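Local coordinates for protein cellulase CEL9M (Clostridium cellulolyticum, PDB 1IA6) that probably hydrolyses internal beta-1,4-glucosidic linkages of cellulose and related beta-glucans as a family 9 glycoside hydrolase, at residues S152-L155 against S156-A160; A206-F209 against G210-L213; L213-A216 against A217-Y221; L265-A268 against Q269-K273. All coordinates share one frame; numbering follows the deposited sequence.

Interaction 1 of 4, residues S152-L155 against S156-A160; sequences SDIL and SETSA
The first turns of helix 152-169 are tied together by hydroxyls that fold back onto the backbone: Ser156 returns to Ser152, and Thr158 to Ile154. Ser156 OG lies 2.7 Å from Ser152 O, and the same carbonyl also receives the main-chain bond from Ser156 N, so one residue grips it with two donors. The Ser156 side chain can do this because OG stands beside its own backbone N and anti to the carbonyl carbon (chi1 -67°), which tips the hydroxyl back toward the preceding turn. Thr158 repeats the pattern two residues further along. Thr158 OG1 sits 2.8 Å from Ile154 O, while Thr158 N reaches that oxygen at 3.0 Å from the opposite face of the carbonyl plane. Both are buried hydroxyls whose hydrogen-bonding capacity is met, at least in part, within the helix itself. The fold is the (alpha/alpha)6 barrel of family 9 glycoside hydrolases, and this helix is packed among helices 64-80, 174-193 and 210-224. Ser159 behaves differently: its backbone N continues the helical ladder to Leu155 O at 2.9 Å, but its OG leads to the carbonyl of Ala184. At the start of the helix, Ser152 OG is bonded to Gly191 and Gly196. The neighbouring Asp153 accepts from Gly198 N through OD1, which also takes a weak bond from Ile154 N. Glu157 N bonds to Asp153 O at 3.0 Å, and Glu157 CG passes 3.5 Å from that same oxygen before the side chain bends away toward Asp212.

Interaction 2 of 4, residues A206-F209 against G210-L213; sequences ATSF and GDDL. With CA (calcium ion), chain B.
A calcium site built at a helix start joins Ser208 to Asp211 and Asp212, where the loop after helix 174-193 enters helix 210-224 of the (alpha/alpha)6 barrel. Ser208 chelates the metal with its carbonyl O, 2.4 Å from calcium, and with OG. The latter is turned between its backbone N and carbonyl carbon (chi1 61°), which lets both oxygens of one residue face the ion. Asp211 binds through both carboxylate oxygens, OD2 at 2.5 Å from calcium and OD1 at a longer 2.8 Å, whereas Asp212 gives OD2 alone. Two waters and the carbonyl oxygen of Asp257 bring the ligands to eight. The second oxygen of Asp212 is used too: OD1 accepts from water 1 at 2.7 Å, so a metal-bound water helps to fix the rotation of that carboxylate. Asp211 OD2 is further held by Met259 N. Loop and first helical turn are thus tied through the ion, with Phe209 between them as the N-cap residue. Leu213 N donates to Phe209 O in a nearly straight bond (168° at the hydrogen). The two side chains run the same way, and Leu213 CD1 meets the edge of the phenyl ring, 3.7 Å from Phe209 CD1.

Interaction 3 of 4, residues L213-A216 against A217-Y221; sequences LAWA and ATWLY
Trp215 and Trp219, one turn apart on helix 210-224, form a T-shaped pair. Trp219 presents its pyrrole edge to the face of Trp215, with NE1 3.2 Å above the plane, over the six-membered ring of Trp215, and its N-H pointing at that ring. The nearest ring atoms are Trp215 CZ2 and CH2, each 3.3 Å from Trp219 NE1, and the planes stand at 87°. Although they start from successive turns, the indoles point the same way: Trp215 has CG anti to its backbone N (chi1 165°), whereas CG of Trp219 is beside its own. At the backbone between them, Trp215 O is approached by several groups. Thr218 OG1 donates to it at 2.8 Å, the main-chain bond from Trp219 N is weak and stretched to 3.4 Å, and Trp219 CD1 lies 3.3 Å away. A second shell holds the pair in place. Trp76 meets both indoles, edge-to-face with Trp215; Tyr79 is edge-to-face with Trp219; and Arg266 makes a cation-pi contact with Trp219. On another side of the helix, Ala216, Ala217 and Leu220 pack on Tyr188. With its polarised N-H directed at the pi face of Trp215, Trp219 probably gains electrostatic attraction as well as dispersion from this buried pair.

Interaction 4 of 4, residues L265-A268 against Q269-K273; sequences LRLA and QITGK
Two hydrogen bonds from Thr271 meet on Leu267 O at the end of helix 260-271. Thr271 OG1 lies only 2.6 Å from Leu267 O, and Thr271 N reaches the same oxygen at 2.8 Å from the opposite face of the carbonyl plane. The hydroxyl is placed there by a first torsion of 72°, between the backbone N and the carbonyl carbon. Earlier in the helix, Ile270 N bonds to Arg266 O in the regular way at 2.9 Å. At the terminus Gly272 N reaches Ala268 O at 2.8 Å, but the bond is bent, with 131° at the hydrogen and the donor well above the carbonyl plane. Van der Waals contact is lighter. Ile270 CD1 lies over one face of the Arg266 guanidinium, 4.1 Å from NH1, and Leu267 CD2 touches Thr271 CG2 at the same distance. Other polar groups turn outward. The Arg266 chain, bent at its second and third torsions, ends with NH2 bonded to Thr222 OG1 on helix 210-224, and a water in the plane of the guanidinium accepts from Arg266 NE. Lys273 sends NZ to a salt bridge with Glu234. In the turn itself, Lys273 N donates to Thr271 OG1 at 3.2 Å, closing an ST turn. Gly272 leaves the helix with positive phi, a conformation that favours glycine, and Lys273 is already the N-cap of helix 274-289: a tight helix-to-helix connection of the (alpha/alpha)6 barrel, made by an ST turn around the terminating glycine.

The four contacts lie on three helices, 152-169, 210-224 and 260-271, with 210-224 touching both others. Interactions 2 and 3 share Leu213, so the calcium site and the tryptophan pair occupy successive turns of helix 210-224. Interaction 1 touches both: Ser156 OG is 3.2 Å from Leu213 CD2, and Ala160 CB is 3.4 Å from Trp215 NE1. Beside the calcium site, Glu157 OE2 and Asp212 OD1 are 2.5 Å apart, close enough to suggest that the two carboxylates may share a proton. Interaction 4 reaches interaction 3 through Arg266, whose NH1 makes a weak bond of 3.2 Å to Thr218 OG1. Interaction 4 does not touch interaction 1; their centres are about 20 Å apart and their nearest atoms about 8 Å.

Interaction 1 of 4, residues S152-L155 against S156-A160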
ATOM      1  N   SER A 152      13.931   2.381 -11.151  1.00  8.24           N
ATOM      2  CA  SER A 152      14.452   2.722  -9.831  1.00  8.42           C
ATOM      3  C   SER A 152      13.418   2.848  -8.723  1.00  8.62           C
ATOM      4  O   SER A 152      13.671   2.436  -7.589  1.00  8.60           O
ATOM      5  CB  SER A 152      15.260   4.018  -9.911  1.00  8.48           C
ATOM      6  OG  SER A 152      16.302   3.900 -10.861  1.00 11.20           O
ATOM      7  N   ASP A 153      12.264   3.427  -9.034  1.00  7.81           N
ATOM      8  CA  ASP A 153      11.235   3.588  -8.015  1.00  8.54           C
ATOM      9  C   ASP A 153      10.614   2.245  -7.634  1.00  9.05           C
ATOM     10  O   ASP A 153      10.460   1.940  -6.449  1.00  8.08           O
ATOM     11  CB  ASP A 153      10.162   4.592  -8.480  1.00  7.21           C
ATOM     12  CG  ASP A 153       9.575   4.258  -9.849  1.00  7.39           C
ATOM     13  OD1 ASP A 153      10.199   3.500 -10.620  1.00  7.46           O
ATOM     14  OD2 ASP A 153       8.483   4.776 -10.161  1.00  8.17           O
ATOM     15  N   ILE A 154      10.275   1.441  -8.635  1.00  8.19           N
ATOM     16  CA  ILE A 154       9.682   0.133  -8.393  1.00  6.89           C
ATOM     17  C   ILE A 154      10.669  -0.781  -7.668  1.00  8.28           C
ATOM     18  O   ILE A 154      10.321  -1.433  -6.684  1.00  5.46           O
ATOM     19  CB  ILE A 154       9.244  -0.517  -9.724  1.00  8.33           C
ATOM     20  CG1 ILE A 154       8.129   0.326 -10.350  1.00  9.89           C
ATOM     21  CG2 ILE A 154       8.775  -1.958  -9.493  1.00  8.52           C
ATOM     22  CD1 ILE A 154       7.574  -0.236 -11.646  1.00  8.70           C
ATOM     23  N   LEU A 155      11.907  -0.811  -8.153  1.00  6.28           N
ATOM     24  CA  LEU A 155      12.941  -1.644  -7.555  1.00  6.97           C
ATOM     25  C   LEU A 155      13.199  -1.259  -6.104  1.00  6.59           C
ATOM     26  O   LEU A 155      13.405  -2.128  -5.257  1.00  8.08           O
ATOM     27  CB  LEU A 155      14.241  -1.526  -8.362  1.00  7.37           C
ATOM     28  CG  LEU A 155      14.221  -2.195  -9.738  1.00  9.13           C
ATOM     29  CD1 LEU A 155      15.460  -1.802 -10.539  1.00 10.14           C
ATOM     30  CD2 LEU A 155      14.153  -3.704  -9.555  1.00 11.05           C
ATOM     31  N   SER A 156      13.170   0.040  -5.818  1.00  5.67           N
ATOM     32  CA  SER A 156      13.421   0.522  -4.468  1.00  6.29           C
ATOM     33  C   SER A 156      12.290   0.199  -3.504  1.00  7.01           C
ATOM     34  O   SER A 156      12.543  -0.181  -2.365  1.00  6.14           O
ATOM     35  CB  SER A 156      13.684   2.032  -4.477  1.00  6.24           C
ATOM     36  OG  SER A 156      14.899   2.318  -5.149  1.00  6.42           O
ATOM     37  N   GLU A 157      11.044   0.347  -3.944  1.00  6.48           N
ATOM     38  CA  GLU A 157       9.936   0.030  -3.055  1.00  6.64           C
ATOM     39  C   GLU A 157       9.927  -1.467  -2.759  1.00  6.77           C
ATOM     40  O   GLU A 157       9.630  -1.884  -1.639  1.00  6.75           O
ATOM     41  CB  GLU A 157       8.598   0.459  -3.664  1.00  7.10           C
ATOM     42  CG  GLU A 157       8.361   1.970  -3.637  1.00  7.82           C
ATOM     43  CD  GLU A 157       8.567   2.579  -2.259  1.00  8.68           C
ATOM     44  OE1 GLU A 157       8.166   1.954  -1.258  1.00  9.84           O
ATOM     45  OE2 GLU A 157       9.120   3.694  -2.175  1.00  9.59           O
ATOM     46  N   THR A 158      10.263  -2.272  -3.762  1.00  7.07           N
ATOM     47  CA  THR A 158      10.299  -3.720  -3.591  1.00  5.92           C
ATOM     48  C   THR A 158      11.440  -4.066  -2.640  1.00  7.20           C
ATOM     49  O   THR A 158      11.300  -4.923  -1.772  1.00  6.93           O
ATOM     50  CB  THR A 158      10.498  -4.429  -4.949  1.00  8.26           C
ATOM     51  OG1 THR A 158       9.467  -4.006  -5.850  1.00  7.42           O
ATOM     52  CG2 THR A 158      10.418  -5.940  -4.787  1.00  7.74           C
ATOM     53  N   SER A 159      12.567  -3.378  -2.796  1.00  6.43           N
ATOM     54  CA  SER A 159      13.717  -3.595  -1.925  1.00  7.84           C
ATOM     55  C   SER A 159      13.327  -3.294  -0.477  1.00  6.29           C
ATOM     56  O   SER A 159      13.626  -4.069   0.434  1.00  7.60           O
ATOM     57  CB  SER A 159      14.878  -2.690  -2.352  1.00  7.88           C
ATOM     58  OG  SER A 159      15.983  -2.804  -1.468  1.00 10.52           O
ATOM     59  N   ALA A 160      12.654  -2.165  -0.266  1.00  6.73           N
ATOM     60  CA  ALA A 160      12.241  -1.773   1.078  1.00  5.21           C
ATOM     61  C   ALA A 160      11.294  -2.805   1.672  1.00  5.38           C
ATOM     62  O   ALA A 160      11.397  -3.143   2.846  1.00  5.21           O
ATOM     63  CB  ALA A 160      11.572  -0.396   1.050  1.00  5.55           C
TER

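Interaction 2 of 4, residues A206-F209 against G210-L213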
ATOM      1  N   ALA A 206       4.561   7.255 -13.024  1.00 12.81           N
ATOM      2  CA  ALA A 206       5.456   7.724 -11.970  1.00 12.39           C
ATOM      3  C   ALA A 206       6.204   8.990 -12.363  1.00 13.79           C
ATOM      4  O   ALA A 206       6.443   9.245 -13.546  1.00 13.94           O
ATOM      5  CB  ALA A 206       6.442   6.627 -11.608  1.00 10.99           C
ATOM      6  N   THR A 207       6.593   9.771 -11.360  1.00 13.37           N
ATOM      7  CA  THR A 207       7.289  11.027 -11.604  1.00 14.93           C
ATOM      8  C   THR A 207       8.593  11.200 -10.835  1.00 16.31           C
ATOM      9  O   THR A 207       9.352  12.128 -11.111  1.00 18.04           O
ATOM     10  CB  THR A 207       6.393  12.221 -11.238  1.00 16.33           C
ATOM     11  OG1 THR A 207       6.129  12.204  -9.828  1.00 15.09           O
ATOM     12  CG2 THR A 207       5.073  12.150 -11.990  1.00 18.23           C
ATOM     13  N   SER A 208       8.865  10.316  -9.880  1.00 12.76           N
ATOM     14  CA  SER A 208      10.072  10.462  -9.072  1.00 11.69           C
ATOM     15  C   SER A 208      10.655   9.141  -8.599  1.00 10.85           C
ATOM     16  O   SER A 208       9.915   8.202  -8.325  1.00 10.23           O
ATOM     17  CB  SER A 208       9.744  11.303  -7.844  1.00 11.11           C
ATOM     18  OG  SER A 208       8.750  10.642  -7.074  1.00 10.14           O
ATOM     19  N   PHE A 209      11.981   9.077  -8.486  1.00  9.62           N
ATOM     20  CA  PHE A 209      12.623   7.861  -7.998  1.00 10.13           C
ATOM     21  C   PHE A 209      13.641   8.144  -6.890  1.00  9.95           C
ATOM     22  O   PHE A 209      14.017   7.243  -6.145  1.00 10.13           O
ATOM     23  CB  PHE A 209      13.276   7.085  -9.153  1.00 11.46           C
ATOM     24  CG  PHE A 209      14.404   7.812  -9.825  1.00 12.43           C
ATOM     25  CD1 PHE A 209      15.663   7.864  -9.241  1.00 14.53           C
ATOM     26  CD2 PHE A 209      14.203   8.447 -11.046  1.00 14.86           C
ATOM     27  CE1 PHE A 209      16.709   8.540  -9.862  1.00 14.54           C
ATOM     28  CE2 PHE A 209      15.243   9.127 -11.675  1.00 14.99           C
ATOM     29  CZ  PHE A 209      16.496   9.173 -11.081  1.00 15.02           C
ATOM     30  N   GLY A 210      14.071   9.396  -6.773  1.00  8.67           N
ATOM     31  CA  GLY A 210      15.033   9.749  -5.739  1.00  9.06           C
ATOM     32  C   GLY A 210      14.468   9.497  -4.351  1.00  7.87           C
ATOM     33  O   GLY A 210      15.188   9.120  -3.425  1.00  8.68           O
ATOM     34  N   ASP A 211      13.166   9.710  -4.209  1.00  7.83           N
ATOM     35  CA  ASP A 211      12.489   9.487  -2.940  1.00  7.81           C
ATOM     36  C   ASP A 211      12.529   7.999  -2.585  1.00  6.80           C
ATOM     37  O   ASP A 211      12.819   7.624  -1.447  1.00  7.08           O
ATOM     38  CB  ASP A 211      11.034   9.982  -3.028  1.00  9.39           C
ATOM     39  CG  ASP A 211      10.284   9.418  -4.233  1.00  9.39           C
ATOM     40  OD1 ASP A 211      10.869   9.340  -5.335  1.00  8.43           O
ATOM     41  OD2 ASP A 211       9.095   9.069  -4.085  1.00 10.32           O
ATOM     42  N   ASP A 212      12.248   7.150  -3.566  1.00  7.11           N
ATOM     43  CA  ASP A 212      12.249   5.710  -3.344  1.00  6.43           C
ATOM     44  C   ASP A 212      13.644   5.168  -3.032  1.00  7.16           C
ATOM     45  O   ASP A 212      13.809   4.342  -2.134  1.00  6.83           O
ATOM     46  CB  ASP A 212      11.647   5.022  -4.570  1.00  5.63           C
ATOM     47  CG  ASP A 212      10.252   5.525  -4.867  1.00  7.16           C
ATOM     48  OD1 ASP A 212       9.301   5.093  -4.183  1.00  7.75           O
ATOM     49  OD2 ASP A 212      10.108   6.380  -5.764  1.00  6.26           O
ATOM     50  N   LEU A 213      14.651   5.631  -3.767  1.00  7.34           N
ATOM     51  CA  LEU A 213      16.016   5.179  -3.515  1.00  8.86           C
ATOM     52  C   LEU A 213      16.448   5.530  -2.094  1.00  9.30           C
ATOM     53  O   LEU A 213      17.052   4.712  -1.400  1.00  8.74           O
ATOM     54  CB  LEU A 213      16.990   5.820  -4.508  1.00  8.62           C
ATOM     55  CG  LEU A 213      17.051   5.208  -5.909  1.00  9.72           C
ATOM     56  CD1 LEU A 213      17.888   6.100  -6.814  1.00 11.35           C
ATOM     57  CD2 LEU A 213      17.651   3.809  -5.838  1.00 10.90           C
TER
HETATM   58 CA    CA B1263       8.565   8.128  -6.306  1.00  6.92          CA
HETATM   59  O   HOH W   1       7.191   6.577  -5.036  1.00 10.25           O
HETATM   60  O   HOH W   2       7.399   6.967  -8.042  1.00  9.24           O

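Interaction 3 of 4, residues L213-A216 against A217-Y221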
ATOM      1  N   LEU A 213      14.651   5.631  -3.767  1.00  7.34           N
ATOM      2  CA  LEU A 213      16.016   5.179  -3.515  1.00  8.86           C
ATOM      3  C   LEU A 213      16.448   5.530  -2.094  1.00  9.30           C
ATOM      4  O   LEU A 213      17.052   4.712  -1.400  1.00  8.74           O
ATOM      5  CB  LEU A 213      16.990   5.820  -4.508  1.00  8.62           C
ATOM      6  CG  LEU A 213      17.051   5.208  -5.909  1.00  9.72           C
ATOM      7  CD1 LEU A 213      17.888   6.100  -6.814  1.00 11.35           C
ATOM      8  CD2 LEU A 213      17.651   3.809  -5.838  1.00 10.90           C
ATOM      9  N   ALA A 214      16.139   6.753  -1.668  1.00  8.38           N
ATOM     10  CA  ALA A 214      16.501   7.215  -0.330  1.00  9.45           C
ATOM     11  C   ALA A 214      15.794   6.363   0.716  1.00  8.42           C
ATOM     12  O   ALA A 214      16.399   5.923   1.690  1.00  8.64           O
ATOM     13  CB  ALA A 214      16.116   8.677  -0.162  1.00 10.04           C
ATOM     14  N   TRP A 215      14.503   6.144   0.502  1.00  8.69           N
ATOM     15  CA  TRP A 215      13.680   5.333   1.392  1.00  7.14           C
ATOM     16  C   TRP A 215      14.245   3.912   1.526  1.00  7.70           C
ATOM     17  O   TRP A 215      14.433   3.415   2.637  1.00  8.21           O
ATOM     18  CB  TRP A 215      12.246   5.326   0.836  1.00  9.29           C
ATOM     19  CG  TRP A 215      11.296   4.295   1.370  1.00  7.09           C
ATOM     20  CD1 TRP A 215      10.811   3.207   0.694  1.00  9.62           C
ATOM     21  CD2 TRP A 215      10.616   4.311   2.635  1.00  9.59           C
ATOM     22  NE1 TRP A 215       9.869   2.555   1.452  1.00  8.65           N
ATOM     23  CE2 TRP A 215       9.729   3.210   2.646  1.00  8.64           C
ATOM     24  CE3 TRP A 215      10.667   5.151   3.755  1.00  9.26           C
ATOM     25  CZ2 TRP A 215       8.899   2.927   3.737  1.00  9.33           C
ATOM     26  CZ3 TRP A 215       9.839   4.868   4.841  1.00  9.36           C
ATOM     27  CH2 TRP A 215       8.966   3.765   4.821  1.00  8.61           C
ATOM     28  N   ALA A 216      14.529   3.268   0.397  1.00  7.04           N
ATOM     29  CA  ALA A 216      15.075   1.914   0.414  1.00  9.00           C
ATOM     30  C   ALA A 216      16.429   1.887   1.116  1.00  8.07           C
ATOM     31  O   ALA A 216      16.745   0.944   1.841  1.00  9.51           O
ATOM     32  CB  ALA A 216      15.215   1.387  -1.012  1.00  7.37           C
ATOM     33  N   ALA A 217      17.220   2.934   0.901  1.00  8.42           N
ATOM     34  CA  ALA A 217      18.540   3.038   1.506  1.00  8.44           C
ATOM     35  C   ALA A 217      18.471   3.127   3.030  1.00  9.13           C
ATOM     36  O   ALA A 217      19.292   2.528   3.722  1.00  9.73           O
ATOM     37  CB  ALA A 217      19.279   4.254   0.939  1.00  7.53           C
ATOM     38  N   THR A 218      17.494   3.862   3.562  1.00  8.97           N
ATOM     39  CA  THR A 218      17.392   3.979   5.014  1.00  8.73           C
ATOM     40  C   THR A 218      17.081   2.628   5.656  1.00  9.15           C
ATOM     41  O   THR A 218      17.548   2.342   6.757  1.00  9.12           O
ATOM     42  CB  THR A 218      16.320   5.011   5.463  1.00  8.43           C
ATOM     43  OG1 THR A 218      15.011   4.547   5.117  1.00 10.26           O
ATOM     44  CG2 THR A 218      16.576   6.368   4.811  1.00  8.38           C
ATOM     45  N   TRP A 219      16.305   1.792   4.973  1.00  7.95           N
ATOM     46  CA  TRP A 219      15.981   0.482   5.527  1.00  8.54           C
ATOM     47  C   TRP A 219      17.182  -0.456   5.468  1.00  8.62           C
ATOM     48  O   TRP A 219      17.413  -1.233   6.392  1.00  9.35           O
ATOM     49  CB  TRP A 219      14.771  -0.124   4.808  1.00  7.09           C
ATOM     50  CG  TRP A 219      13.507   0.549   5.234  1.00  6.47           C
ATOM     51  CD1 TRP A 219      12.706   1.355   4.477  1.00  8.36           C
ATOM     52  CD2 TRP A 219      12.950   0.556   6.555  1.00  7.45           C
ATOM     53  NE1 TRP A 219      11.688   1.869   5.246  1.00  9.88           N
ATOM     54  CE2 TRP A 219      11.815   1.395   6.527  1.00  8.09           C
ATOM     55  CE3 TRP A 219      13.305  -0.064   7.764  1.00  8.49           C
ATOM     56  CZ2 TRP A 219      11.029   1.634   7.661  1.00 10.60           C
ATOM     57  CZ3 TRP A 219      12.524   0.174   8.894  1.00  9.72           C
ATOM     58  CH2 TRP A 219      11.399   1.018   8.833  1.00  9.79           C
ATOM     59  N   LEU A 220      17.956  -0.380   4.392  1.00  7.64           N
ATOM     60  CA  LEU A 220      19.135  -1.227   4.288  1.00  9.34           C
ATOM     61  C   LEU A 220      20.117  -0.836   5.389  1.00  9.95           C
ATOM     62  O   LEU A 220      20.863  -1.676   5.890  1.00 11.38           O
ATOM     63  CB  LEU A 220      19.767  -1.101   2.899  1.00  8.59           C
ATOM     64  CG  LEU A 220      19.033  -1.963   1.860  1.00 10.16           C
ATOM     65  CD1 LEU A 220      19.433  -1.566   0.449  1.00 13.17           C
ATOM     66  CD2 LEU A 220      19.340  -3.430   2.123  1.00 12.28           C
ATOM     67  N   TYR A 221      20.111   0.437   5.779  1.00 10.92           N
ATOM     68  CA  TYR A 221      20.993   0.876   6.857  1.00 12.21           C
ATOM     69  C   TYR A 221      20.521   0.253   8.172  1.00 11.82           C
ATOM     70  O   TYR A 221      21.313  -0.291   8.934  1.00 11.27           O
ATOM     71  CB  TYR A 221      20.983   2.398   7.007  1.00 12.92           C
ATOM     72  CG  TYR A 221      21.743   2.857   8.235  1.00 13.42           C
ATOM     73  CD1 TYR A 221      23.130   2.723   8.309  1.00 14.52           C
ATOM     74  CD2 TYR A 221      21.071   3.376   9.342  1.00 14.75           C
ATOM     75  CE1 TYR A 221      23.831   3.094   9.462  1.00 16.84           C
ATOM     76  CE2 TYR A 221      21.760   3.749  10.499  1.00 15.10           C
ATOM     77  CZ  TYR A 221      23.137   3.606  10.552  1.00 16.87           C
ATOM     78  OH  TYR A 221      23.818   3.975  11.691  1.00 17.01           O
TER

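Interaction 4 of 4, residues L265-A268 against Q269-K273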
ATOM      1  N   LEU A 265      11.345  11.562   7.032  1.00  9.62           N
ATOM      2  CA  LEU A 265      11.097  11.185   8.419  1.00 10.63           C
ATOM      3  C   LEU A 265      12.201  10.253   8.929  1.00 10.63           C
ATOM      4  O   LEU A 265      12.750  10.461  10.013  1.00 10.26           O
ATOM      5  CB  LEU A 265       9.737  10.492   8.555  1.00 11.11           C
ATOM      6  CG  LEU A 265       9.362   9.932   9.932  1.00 14.51           C
ATOM      7  CD1 LEU A 265       9.261  11.058  10.950  1.00 17.30           C
ATOM      8  CD2 LEU A 265       8.030   9.202   9.835  1.00 16.57           C
ATOM      9  N   ARG A 266      12.535   9.232   8.143  1.00  9.63           N
ATOM     10  CA  ARG A 266      13.568   8.287   8.551  1.00 10.43           C
ATOM     11  C   ARG A 266      14.957   8.921   8.594  1.00 11.01           C
ATOM     12  O   ARG A 266      15.765   8.594   9.469  1.00 10.92           O
ATOM     13  CB  ARG A 266      13.582   7.063   7.625  1.00 11.60           C
ATOM     14  CG  ARG A 266      12.270   6.288   7.614  1.00 13.03           C
ATOM     15  CD  ARG A 266      12.520   4.785   7.569  1.00 13.77           C
ATOM     16  NE  ARG A 266      12.966   4.277   8.864  1.00 13.93           N
ATOM     17  CZ  ARG A 266      14.021   3.486   9.040  1.00 14.65           C
ATOM     18  NH1 ARG A 266      14.753   3.107   8.006  1.00 14.04           N
ATOM     19  NH2 ARG A 266      14.342   3.072  10.259  1.00 14.96           N
ATOM     20  N   LEU A 267      15.240   9.823   7.659  1.00 10.71           N
ATOM     21  CA  LEU A 267      16.541  10.484   7.634  1.00 11.63           C
ATOM     22  C   LEU A 267      16.705  11.435   8.819  1.00 12.44           C
ATOM     23  O   LEU A 267      17.814  11.620   9.324  1.00 12.09           O
ATOM     24  CB  LEU A 267      16.740  11.233   6.311  1.00 12.43           C
ATOM     25  CG  LEU A 267      17.172  10.341   5.142  1.00 11.74           C
ATOM     26  CD1 LEU A 267      17.301  11.171   3.865  1.00 12.23           C
ATOM     27  CD2 LEU A 267      18.505   9.676   5.478  1.00 12.06           C
ATOM     28  N   ALA A 268      15.605  12.033   9.267  1.00 13.27           N
ATOM     29  CA  ALA A 268      15.664  12.932  10.416  1.00 14.20           C
ATOM     30  C   ALA A 268      16.031  12.104  11.640  1.00 15.00           C
ATOM     31  O   ALA A 268      16.845  12.512  12.464  1.00 14.93           O
ATOM     32  CB  ALA A 268      14.311  13.609  10.633  1.00 14.01           C
ATOM     33  N   GLN A 269      15.429  10.922  11.734  0.50 15.70           N
ATOM     34  CA  GLN A 269      15.656  10.006  12.847  0.50 16.53           C
ATOM     35  C   GLN A 269      17.076   9.452  12.856  0.50 15.99           C
ATOM     36  O   GLN A 269      17.717   9.369  13.905  0.50 15.54           O
ATOM     37  CB  GLN A 269      14.656   8.849  12.759  0.50 19.53           C
ATOM     38  CG  GLN A 269      14.705   7.866  13.914  0.50 24.41           C
ATOM     39  CD  GLN A 269      13.634   6.798  13.798  0.50 26.90           C
ATOM     40  OE1 GLN A 269      12.626   6.984  13.114  0.50 29.57           O
ATOM     41  NE2 GLN A 269      13.839   5.677  14.479  0.50 28.25           N
ATOM     42  N   ILE A 270      17.560   9.085  11.676  1.00 13.33           N
ATOM     43  CA  ILE A 270      18.889   8.512  11.516  1.00 14.05           C
ATOM     44  C   ILE A 270      20.062   9.495  11.524  1.00 14.92           C
ATOM     45  O   ILE A 270      21.110   9.201  12.101  1.00 15.83           O
ATOM     46  CB  ILE A 270      18.945   7.683  10.211  1.00 13.27           C
ATOM     47  CG1 ILE A 270      17.945   6.526  10.299  1.00 14.14           C
ATOM     48  CG2 ILE A 270      20.350   7.154   9.965  1.00 13.53           C
ATOM     49  CD1 ILE A 270      17.770   5.775   8.997  1.00 14.88           C
ATOM     50  N   THR A 271      19.890  10.652  10.891  1.00 15.27           N
ATOM     51  CA  THR A 271      20.962  11.645  10.805  1.00 15.02           C
ATOM     52  C   THR A 271      20.835  12.804  11.784  1.00 17.36           C
ATOM     53  O   THR A 271      21.827  13.454  12.113  1.00 18.42           O
ATOM     54  CB  THR A 271      21.040  12.254   9.397  1.00 15.32           C
ATOM     55  OG1 THR A 271      19.921  13.128   9.196  1.00 11.96           O
ATOM     56  CG2 THR A 271      21.022  11.162   8.341  1.00 16.39           C
ATOM     57  N   GLY A 272      19.612  13.074  12.226  1.00 17.09           N
ATOM     58  CA  GLY A 272      19.384  14.168  13.150  1.00 18.65           C
ATOM     59  C   GLY A 272      19.537  15.540  12.515  1.00 19.17           C
ATOM     60  O   GLY A 272      19.476  16.556  13.211  1.00 20.60           O
ATOM     61  N   LYS A 273      19.720  15.581  11.196  1.00 16.87           N
ATOM     62  CA  LYS A 273      19.899  16.849  10.488  1.00 17.24           C
ATOM     63  C   LYS A 273      18.647  17.719  10.422  1.00 17.77           C
ATOM     64  O   LYS A 273      17.542  17.230  10.194  1.00 14.71           O
ATOM     65  CB  LYS A 273      20.423  16.597   9.077  1.00 17.07           C
ATOM     66  CG  LYS A 273      21.862  16.111   9.026  1.00 18.50           C
ATOM     67  CD  LYS A 273      22.346  16.045   7.592  1.00 18.61           C
ATOM     68  CE  LYS A 273      23.791  15.607   7.502  1.00 20.71           C
ATOM     69  NZ  LYS A 273      24.238  15.562   6.086  1.00 21.05           N
TER
HETATM   70  O   HOH W   3      11.021   4.752  10.956  1.00 33.37           O